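PDB 5ZY8: UPF0336 protein Rv0637 from Mycobacterium tuberculosis, which probably acts as the HadC subunit of a (3R)-hydroxyacyl-[acyl-carrier-protein] dehydratase. Local coordinates for residues 107-112 / 119-124; 10-15 / 68-73. All blocks are in the same frame, centred on the assembly; numbering follows the deposited sequence.

Contact 1 (107-112 / 119-124); sequences MDIHSV and DIVVTR
D108 and R124 lie side by side and point the same way from a hydrogen-bonded pair on antiparallel strands. The carboxylate and guanidinium planes are 38° apart. D108 OD2 comes to the guanidinium edge near its plane, but the salt bridge to R124 NE is long, at 3.8 Å. Stronger partners lie beyond: R106 for D108, and E137 and Y139 for NH2 of R124. The backbones of the two residues are joined both ways, D108 N to R124 O at 2.8 Å and R124 N to D108 O at 2.9 Å.

Next comes a classic beta bulge, with H110 and S111 both opposite V122. H110 N bonds to V122 O at 2.7 Å, nearly in line with the carbonyl, and S111 N adds a weak bond to the same oxygen. V122 N returns a bond to S111 O. The side chains of H110 and V122 run alongside each other. H110 CB rests on V122 CG1 at 3.7 Å. Y139 meets the H110 ring edge-to-face. S111 CB and OG lie against V122 CB.

I109, V112, V121 and T123 point to the other face. The I109 and V121 side chains cross at a slant, CD1 of I109 lying 4.0 Å from CG1 of V121. V112 CG2 touches the same methyl at 4.2 Å. I7 also touches I109, V112 and V121. At the end of the pairing, M107 CG lies 4.0 Å from T123 CB.

The strands form a hairpin of the hotdog sheet. Its face with I109, V112 and V121 is mostly aliphatic. The other mixes V122 and S111 with D108 and R124, whose charges join R106 and E137. The D108–R124 bridge is long and each charge has a stronger partner, so it probably adds little; backbone bonds carry the pairing.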
ATOM      1  N   MET C 107      15.793   9.313 -13.980  1.00 59.35           N
ATOM      2  CA  MET C 107      15.259  10.663 -13.927  1.00 64.90           C
ATOM      3  C   MET C 107      16.254  11.627 -14.561  1.00 66.93           C
ATOM      4  O   MET C 107      17.420  11.668 -14.163  1.00 71.40           O
ATOM      5  CB  MET C 107      14.985  11.062 -12.483  1.00 66.32           C
ATOM      6  CG  MET C 107      14.036  12.216 -12.316  1.00 70.07           C
ATOM      7  SD  MET C 107      14.269  12.843 -10.657  1.00 74.00           S
ATOM      8  CE  MET C 107      15.899  13.565 -10.843  1.00 79.56           C
ATOM      9  N   ASP C 108      15.787  12.422 -15.523  1.00 71.34           N
ATOM     10  CA  ASP C 108      16.572  13.532 -16.043  1.00 66.75           C
ATOM     11  C   ASP C 108      15.995  14.853 -15.557  1.00 64.18           C
ATOM     12  O   ASP C 108      14.781  15.004 -15.395  1.00 60.45           O
ATOM     13  CB  ASP C 108      16.595  13.549 -17.584  1.00 66.55           C
ATOM     14  CG  ASP C 108      17.047  12.228 -18.198  1.00 71.00           C
ATOM     15  OD1 ASP C 108      17.482  11.338 -17.439  1.00 76.06           O
ATOM     16  OD2 ASP C 108      16.989  12.089 -19.448  1.00 79.29           O
ATOM     17  N   ILE C 109      16.870  15.837 -15.391  1.00 57.51           N
ATOM     18  CA  ILE C 109      16.420  17.200 -15.144  1.00 62.98           C
ATOM     19  C   ILE C 109      16.103  17.841 -16.491  1.00 70.59           C
ATOM     20  O   ILE C 109      17.001  18.145 -17.286  1.00 64.82           O
ATOM     21  CB  ILE C 109      17.457  18.013 -14.371  1.00 66.42           C
ATOM     22  CG1 ILE C 109      17.720  17.342 -13.025  1.00 70.37           C
ATOM     23  CG2 ILE C 109      16.983  19.462 -14.243  1.00 65.69           C
ATOM     24  CD1 ILE C 109      16.770  17.745 -11.932  1.00 72.41           C
ATOM     25  N   HIS C 110      14.812  18.007 -16.760  1.00 73.52           N
ATOM     26  CA  HIS C 110      14.358  18.465 -18.062  1.00 73.06           C
ATOM     27  C   HIS C 110      14.496  19.974 -18.192  1.00 70.09           C
ATOM     28  O   HIS C 110      14.879  20.469 -19.255  1.00 78.05           O
ATOM     29  CB  HIS C 110      12.909  18.030 -18.279  1.00 73.59           C
ATOM     30  CG  HIS C 110      12.449  18.117 -19.700  1.00 74.65           C
ATOM     31  ND1 HIS C 110      11.702  19.175 -20.176  1.00 74.18           N
ATOM     32  CD2 HIS C 110      12.617  17.275 -20.747  1.00 73.75           C
ATOM     33  CE1 HIS C 110      11.431  18.981 -21.455  1.00 70.24           C
ATOM     34  NE2 HIS C 110      11.973  17.834 -21.824  1.00 70.61           N
ATOM     35  N   SER C 111      14.210  20.719 -17.125  1.00 72.18           N
ATOM     36  CA  SER C 111      14.225  22.174 -17.170  1.00 74.29           C
ATOM     37  C   SER C 111      14.400  22.694 -15.755  1.00 75.55           C
ATOM     38  O   SER C 111      13.941  22.073 -14.792  1.00 85.66           O
ATOM     39  CB  SER C 111      12.922  22.761 -17.742  1.00 74.59           C
ATOM     40  OG  SER C 111      12.379  21.972 -18.780  1.00 66.14           O
ATOM     41  N   VAL C 112      15.039  23.855 -15.648  1.00 84.42           N
ATOM     42  CA  VAL C 112      15.174  24.582 -14.389  1.00 89.22           C
ATOM     43  C   VAL C 112      14.898  26.042 -14.708  1.00 93.40           C
ATOM     44  O   VAL C 112      15.512  26.605 -15.618  1.00104.44           O
ATOM     45  CB  VAL C 112      16.569  24.427 -13.745  1.00 81.61           C
ATOM     46  CG1 VAL C 112      16.646  25.213 -12.440  1.00 77.35           C
ATOM     47  CG2 VAL C 112      16.905  22.969 -13.511  1.00 74.06           C
ATOM     48  N   ASP C 119      11.544  28.804  -7.714  1.00111.80           N
ATOM     49  CA  ASP C 119      12.205  27.934  -8.679  1.00107.31           C
ATOM     50  C   ASP C 119      11.218  26.954  -9.320  1.00 99.20           C
ATOM     51  O   ASP C 119      10.208  26.582  -8.716  1.00 97.48           O
ATOM     52  CB  ASP C 119      13.335  27.169  -7.980  1.00100.78           C
ATOM     53  CG  ASP C 119      14.519  28.064  -7.629  1.00100.66           C
ATOM     54  OD1 ASP C 119      15.145  28.628  -8.554  1.00103.59           O
ATOM     55  OD2 ASP C 119      14.801  28.227  -6.421  1.00 99.65           O
ATOM     56  N   ILE C 120      11.520  26.545 -10.557  1.00 82.70           N
ATOM     57  CA  ILE C 120      10.651  25.684 -11.367  1.00 85.86           C
ATOM     58  C   ILE C 120      11.511  24.565 -11.945  1.00 84.17           C
ATOM     59  O   ILE C 120      12.254  24.795 -12.909  1.00 89.94           O
ATOM     60  CB  ILE C 120       9.966  26.445 -12.509  1.00 92.87           C
ATOM     61  CG1 ILE C 120       9.340  27.747 -12.021  1.00100.33           C
ATOM     62  CG2 ILE C 120       8.907  25.558 -13.154  1.00 91.15           C
ATOM     63  CD1 ILE C 120       8.168  27.557 -11.169  1.00101.07           C
ATOM     64  N   VAL C 121      11.379  23.351 -11.420  1.00 76.13           N
ATOM     65  CA  VAL C 121      12.128  22.217 -11.947  1.00 73.41           C
ATOM     66  C   VAL C 121      11.165  21.229 -12.582  1.00 73.89           C
ATOM     67  O   VAL C 121      10.139  20.880 -11.991  1.00 78.75           O
ATOM     68  CB  VAL C 121      12.966  21.537 -10.853  1.00 73.90           C
ATOM     69  CG1 VAL C 121      14.032  20.659 -11.478  1.00 71.91           C
ATOM     70  CG2 VAL C 121      13.606  22.585  -9.965  1.00 72.95           C
ATOM     71  N   VAL C 122      11.502  20.776 -13.786  1.00 73.97           N
ATOM     72  CA  VAL C 122      10.735  19.763 -14.499  1.00 73.41           C
ATOM     73  C   VAL C 122      11.582  18.506 -14.518  1.00 73.82           C
ATOM     74  O   VAL C 122      12.637  18.469 -15.164  1.00 81.51           O
ATOM     75  CB  VAL C 122      10.374  20.201 -15.924  1.00 71.53           C
ATOM     76  CG1 VAL C 122       9.687  19.063 -16.663  1.00 67.47           C
ATOM     77  CG2 VAL C 122       9.480  21.423 -15.882  1.00 72.84           C
ATOM     78  N   THR C 123      11.137  17.484 -13.796  1.00 72.31           N
ATOM     79  CA  THR C 123      11.776  16.182 -13.848  1.00 65.99           C
ATOM     80  C   THR C 123      11.115  15.327 -14.920  1.00 61.02           C
ATOM     81  O   THR C 123       9.898  15.393 -15.118  1.00 64.36           O
ATOM     82  CB  THR C 123      11.709  15.494 -12.485  1.00 71.24           C
ATOM     83  OG1 THR C 123      10.372  15.040 -12.226  1.00 76.99           O
ATOM     84  CG2 THR C 123      12.132  16.464 -11.398  1.00 75.14           C
ATOM     85  N   ARG C 124      11.927  14.514 -15.601  1.00 55.64           N
ATOM     86  CA  ARG C 124      11.457  13.530 -16.573  1.00 61.27           C
ATOM     87  C   ARG C 124      11.884  12.164 -16.061  1.00 63.18           C
ATOM     88  O   ARG C 124      13.080  11.872 -15.980  1.00 64.04           O
ATOM     89  CB  ARG C 124      12.022  13.809 -17.971  1.00 70.71           C
ATOM     90  CG  ARG C 124      11.918  12.652 -18.981  1.00 77.32           C
ATOM     91  CD  ARG C 124      12.576  13.031 -20.319  1.00 89.31           C
ATOM     92  NE  ARG C 124      13.501  12.028 -20.857  1.00 92.33           N
ATOM     93  CZ  ARG C 124      13.346  11.408 -22.025  1.00 91.79           C
ATOM     94  NH1 ARG C 124      14.246  10.521 -22.432  1.00 94.22           N
ATOM     95  NH2 ARG C 124      12.294  11.675 -22.790  1.00 97.79           N
TER

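Contact 2 (10-15 / 68-73)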
ATOM      1  N   MET C  10      21.311  16.938 -15.266  1.00 75.59           N
ATOM      2  CA  MET C  10      21.724  15.766 -14.512  1.00 69.89           C
ATOM      3  C   MET C  10      20.837  14.568 -14.850  1.00 66.41           C
ATOM      4  O   MET C  10      19.610  14.688 -14.938  1.00 66.46           O
ATOM      5  CB  MET C  10      21.670  16.075 -13.019  1.00 71.74           C
ATOM      6  CG  MET C  10      22.984  16.613 -12.480  1.00 73.19           C
ATOM      7  SD  MET C  10      22.881  17.269 -10.807  1.00 73.69           S
ATOM      8  CE  MET C  10      24.620  17.538 -10.463  1.00 72.21           C
ATOM      9  N   ILE C  11      21.468  13.412 -15.054  1.00 65.00           N
ATOM     10  CA  ILE C  11      20.768  12.151 -15.277  1.00 64.81           C
ATOM     11  C   ILE C  11      21.005  11.307 -14.038  1.00 66.73           C
ATOM     12  O   ILE C  11      22.158  11.056 -13.663  1.00 69.67           O
ATOM     13  CB  ILE C  11      21.253  11.414 -16.538  1.00 69.71           C
ATOM     14  CG1 ILE C  11      20.938  12.205 -17.810  1.00 74.77           C
ATOM     15  CG2 ILE C  11      20.659  10.010 -16.607  1.00 70.45           C
ATOM     16  CD1 ILE C  11      21.633  11.664 -19.045  1.00 79.04           C
ATOM     17  N   TRP C  12      19.920  10.856 -13.416  1.00 70.99           N
ATOM     18  CA  TRP C  12      19.984  10.105 -12.163  1.00 65.97           C
ATOM     19  C   TRP C  12      19.404   8.721 -12.422  1.00 57.58           C
ATOM     20  O   TRP C  12      18.189   8.566 -12.559  1.00 54.26           O
ATOM     21  CB  TRP C  12      19.247  10.855 -11.050  1.00 69.37           C
ATOM     22  CG  TRP C  12      19.489  10.303  -9.686  1.00 76.31           C
ATOM     23  CD1 TRP C  12      18.714   9.410  -9.000  1.00 76.68           C
ATOM     24  CD2 TRP C  12      20.618  10.575  -8.852  1.00 74.91           C
ATOM     25  NE1 TRP C  12      19.279   9.134  -7.776  1.00 71.32           N
ATOM     26  CE2 TRP C  12      20.452   9.834  -7.663  1.00 76.77           C
ATOM     27  CE3 TRP C  12      21.752  11.381  -8.992  1.00 64.99           C
ATOM     28  CZ2 TRP C  12      21.377   9.874  -6.624  1.00 76.98           C
ATOM     29  CZ3 TRP C  12      22.666  11.421  -7.959  1.00 69.80           C
ATOM     30  CH2 TRP C  12      22.476  10.670  -6.793  1.00 71.88           C
ATOM     31  N   ARG C  13      20.281   7.725 -12.525  1.00 60.71           N
ATOM     32  CA  ARG C  13      19.846   6.345 -12.687  1.00 66.24           C
ATOM     33  C   ARG C  13      19.514   5.745 -11.325  1.00 73.20           C
ATOM     34  O   ARG C  13      20.327   5.805 -10.394  1.00 77.91           O
ATOM     35  CB  ARG C  13      20.921   5.524 -13.404  1.00 70.65           C
ATOM     36  CG  ARG C  13      20.923   5.707 -14.923  1.00 80.55           C
ATOM     37  CD  ARG C  13      22.233   5.276 -15.561  1.00 84.94           C
ATOM     38  NE  ARG C  13      22.913   6.384 -16.232  1.00 95.98           N
ATOM     39  CZ  ARG C  13      24.236   6.494 -16.355  1.00101.96           C
ATOM     40  NH1 ARG C  13      24.765   7.537 -16.985  1.00 96.77           N
ATOM     41  NH2 ARG C  13      25.031   5.559 -15.850  1.00109.68           N
ATOM     42  N   TYR C  14      18.312   5.188 -11.203  1.00 71.37           N
ATOM     43  CA  TYR C  14      17.889   4.585  -9.945  1.00 62.57           C
ATOM     44  C   TYR C  14      18.570   3.233  -9.781  1.00 62.84           C
ATOM     45  O   TYR C  14      18.429   2.369 -10.658  1.00 65.12           O
ATOM     46  CB  TYR C  14      16.379   4.430  -9.905  1.00 63.90           C
ATOM     47  CG  TYR C  14      15.816   4.117  -8.531  1.00 60.05           C
ATOM     48  CD1 TYR C  14      15.911   5.037  -7.490  1.00 57.28           C
ATOM     49  CD2 TYR C  14      15.144   2.920  -8.285  1.00 56.06           C
ATOM     50  CE1 TYR C  14      15.385   4.758  -6.234  1.00 55.54           C
ATOM     51  CE2 TYR C  14      14.610   2.635  -7.038  1.00 56.14           C
ATOM     52  CZ  TYR C  14      14.732   3.557  -6.012  1.00 55.79           C
ATOM     53  OH  TYR C  14      14.201   3.280  -4.762  1.00 55.71           O
ATOM     54  N   PRO C  15      19.307   3.007  -8.689  1.00 61.58           N
ATOM     55  CA  PRO C  15      20.151   1.804  -8.583  1.00 56.58           C
ATOM     56  C   PRO C  15      19.384   0.508  -8.340  1.00 52.46           C
ATOM     57  O   PRO C  15      20.014  -0.547  -8.199  1.00 53.48           O
ATOM     58  CB  PRO C  15      21.060   2.136  -7.391  1.00 58.21           C
ATOM     59  CG  PRO C  15      20.242   3.069  -6.551  1.00 60.34           C
ATOM     60  CD  PRO C  15      19.408   3.877  -7.501  1.00 62.79           C
ATOM     61  N   GLN C  68      12.886  10.393  -7.363  1.00 56.70           N
ATOM     62  CA  GLN C  68      13.014  11.807  -7.038  1.00 66.27           C
ATOM     63  C   GLN C  68      13.591  11.995  -5.641  1.00 64.97           C
ATOM     64  O   GLN C  68      14.515  12.793  -5.447  1.00 60.21           O
ATOM     65  CB  GLN C  68      11.664  12.514  -7.155  1.00 75.20           C
ATOM     66  CG  GLN C  68      11.242  12.896  -8.563  1.00 76.63           C
ATOM     67  CD  GLN C  68       9.762  13.245  -8.647  1.00 83.76           C
ATOM     68  OE1 GLN C  68       9.308  14.220  -8.039  1.00 80.87           O
ATOM     69  NE2 GLN C  68       9.005  12.455  -9.402  1.00 81.88           N
ATOM     70  N   LEU C  69      13.063  11.265  -4.651  1.00 63.98           N
ATOM     71  CA  LEU C  69      13.586  11.409  -3.296  1.00 64.38           C
ATOM     72  C   LEU C  69      15.021  10.912  -3.185  1.00 59.93           C
ATOM     73  O   LEU C  69      15.829  11.521  -2.478  1.00 63.76           O
ATOM     74  CB  LEU C  69      12.695  10.698  -2.281  1.00 70.35           C
ATOM     75  CG  LEU C  69      11.240  11.151  -2.258  1.00 77.36           C
ATOM     76  CD1 LEU C  69      10.420  10.246  -1.360  1.00 82.50           C
ATOM     77  CD2 LEU C  69      11.119  12.612  -1.830  1.00 77.54           C
ATOM     78  N   ASP C  70      15.366   9.819  -3.869  1.00 62.27           N
ATOM     79  CA  ASP C  70      16.762   9.390  -3.868  1.00 62.69           C
ATOM     80  C   ASP C  70      17.667  10.504  -4.382  1.00 66.44           C
ATOM     81  O   ASP C  70      18.754  10.733  -3.836  1.00 68.43           O
ATOM     82  CB  ASP C  70      16.938   8.118  -4.696  1.00 63.76           C
ATOM     83  CG  ASP C  70      18.331   7.498  -4.544  1.00 69.17           C
ATOM     84  OD1 ASP C  70      19.300   8.018  -5.132  1.00 76.09           O
ATOM     85  OD2 ASP C  70      18.459   6.476  -3.840  1.00 85.48           O
ATOM     86  N   PHE C  71      17.205  11.237  -5.401  1.00 68.77           N
ATOM     87  CA  PHE C  71      17.976  12.336  -5.979  1.00 66.38           C
ATOM     88  C   PHE C  71      18.154  13.476  -4.982  1.00 63.66           C
ATOM     89  O   PHE C  71      19.275  13.935  -4.742  1.00 64.65           O
ATOM     90  CB  PHE C  71      17.279  12.817  -7.257  1.00 71.75           C
ATOM     91  CG  PHE C  71      17.881  14.054  -7.865  1.00 72.32           C
ATOM     92  CD1 PHE C  71      19.048  13.985  -8.612  1.00 71.35           C
ATOM     93  CD2 PHE C  71      17.247  15.287  -7.730  1.00 70.72           C
ATOM     94  CE1 PHE C  71      19.600  15.132  -9.182  1.00 73.76           C
ATOM     95  CE2 PHE C  71      17.789  16.435  -8.306  1.00 69.73           C
ATOM     96  CZ  PHE C  71      18.966  16.355  -9.034  1.00 73.79           C
ATOM     97  N   PHE C  72      17.054  13.965  -4.408  1.00 64.60           N
ATOM     98  CA  PHE C  72      17.146  15.083  -3.475  1.00 72.40           C
ATOM     99  C   PHE C  72      17.937  14.716  -2.221  1.00 69.14           C
ATOM    100  O   PHE C  72      18.598  15.581  -1.629  1.00 60.61           O
ATOM    101  CB  PHE C  72      15.743  15.574  -3.120  1.00 81.04           C
ATOM    102  CG  PHE C  72      15.016  16.211  -4.284  1.00 98.24           C
ATOM    103  CD1 PHE C  72      15.603  17.243  -5.010  1.00108.26           C
ATOM    104  CD2 PHE C  72      13.756  15.764  -4.667  1.00104.66           C
ATOM    105  CE1 PHE C  72      14.941  17.830  -6.088  1.00102.71           C
ATOM    106  CE2 PHE C  72      13.090  16.345  -5.744  1.00104.04           C
ATOM    107  CZ  PHE C  72      13.686  17.381  -6.454  1.00104.55           C
ATOM    108  N   ARG C  73      17.880  13.450  -1.794  1.00 69.39           N
ATOM    109  CA  ARG C  73      18.742  13.000  -0.703  1.00 72.63           C
ATOM    110  C   ARG C  73      20.223  13.087  -1.054  1.00 70.52           C
ATOM    111  O   ARG C  73      21.060  13.192  -0.152  1.00 73.93           O
ATOM    112  CB  ARG C  73      18.371  11.576  -0.274  1.00 80.09           C
ATOM    113  CG  ARG C  73      16.982  11.467   0.335  1.00 83.61           C
ATOM    114  CD  ARG C  73      16.947  10.474   1.478  1.00 88.31           C
ATOM    115  NE  ARG C  73      15.581  10.203   1.927  1.00103.10           N
ATOM    116  CZ  ARG C  73      14.920  10.987   2.782  1.00106.58           C
ATOM    117  NH1 ARG C  73      13.684  10.688   3.155  1.00107.98           N
ATOM    118  NH2 ARG C  73      15.489  12.098   3.237  1.00102.52           N
TER
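W12 and F71 mark the closest backbone approach, with their CA atoms 6.9 Å apart. Here strand 11-14 passes helix 68-73 at 120° between their N-to-C directions. The axes stay 9.2 Å apart, and the contact is made by side chains.

W12 starts toward the helix. With CG anti to the backbone N (chi1 -169°), the indole lies against F71, which sits on one of its faces. F71 CB is almost squarely over the five-membered ring of W12 in a CH-pi contact, 4.1 Å from the centroid. The F71 ring turns its edge to that face in an offset edge-to-face pair, and CD1 reaches W12 CD2 at 3.8 Å.

This is the hotdog design, in which a helix is wrapped by an antiparallel sheet. Strand 11-19 is an outermost strand of that sheet within the chain, and W12 grips helix 61-74 from there. V67 and H74 of the same helix also meet the indole.

D70 works at the indole edge. W12 NE1 donates to D70 OD1 at 2.9 Å. The oxygen lies in the ring plane, but the bond is bent to 137° at the hydrogen. NE1 approaches on the anti side, tilted well out of the carboxylate plane. Beyond it, Y14 turns its ring edge to D70, with CE1 4.0 Å from D70 CB. At the other end, M10 SD lies at the edge of the F71 ring, 4.2 Å from CE1, a Met-aromatic contact.

The two contacts have centres about 12 Å apart and touch directly. Both segments of contact 2 come earlier in the chain than those of contact 1. Strands 11-19 and 102-113 are neighbours in one antiparallel sheet. Backbone bonds probably join M107 O to W12 N, and M10 O to I109 N. Strand 102-113 thus pairs with 11-19 on one side and 120-129 on the other. M107 also reaches F71 of helix 61-74, with CE 3.6 Å from F71 CG. Contact 1 ties strand to strand, and contact 2 ties an outermost strand to the helix. Together they join sheet and helix in this part of the hotdog fold.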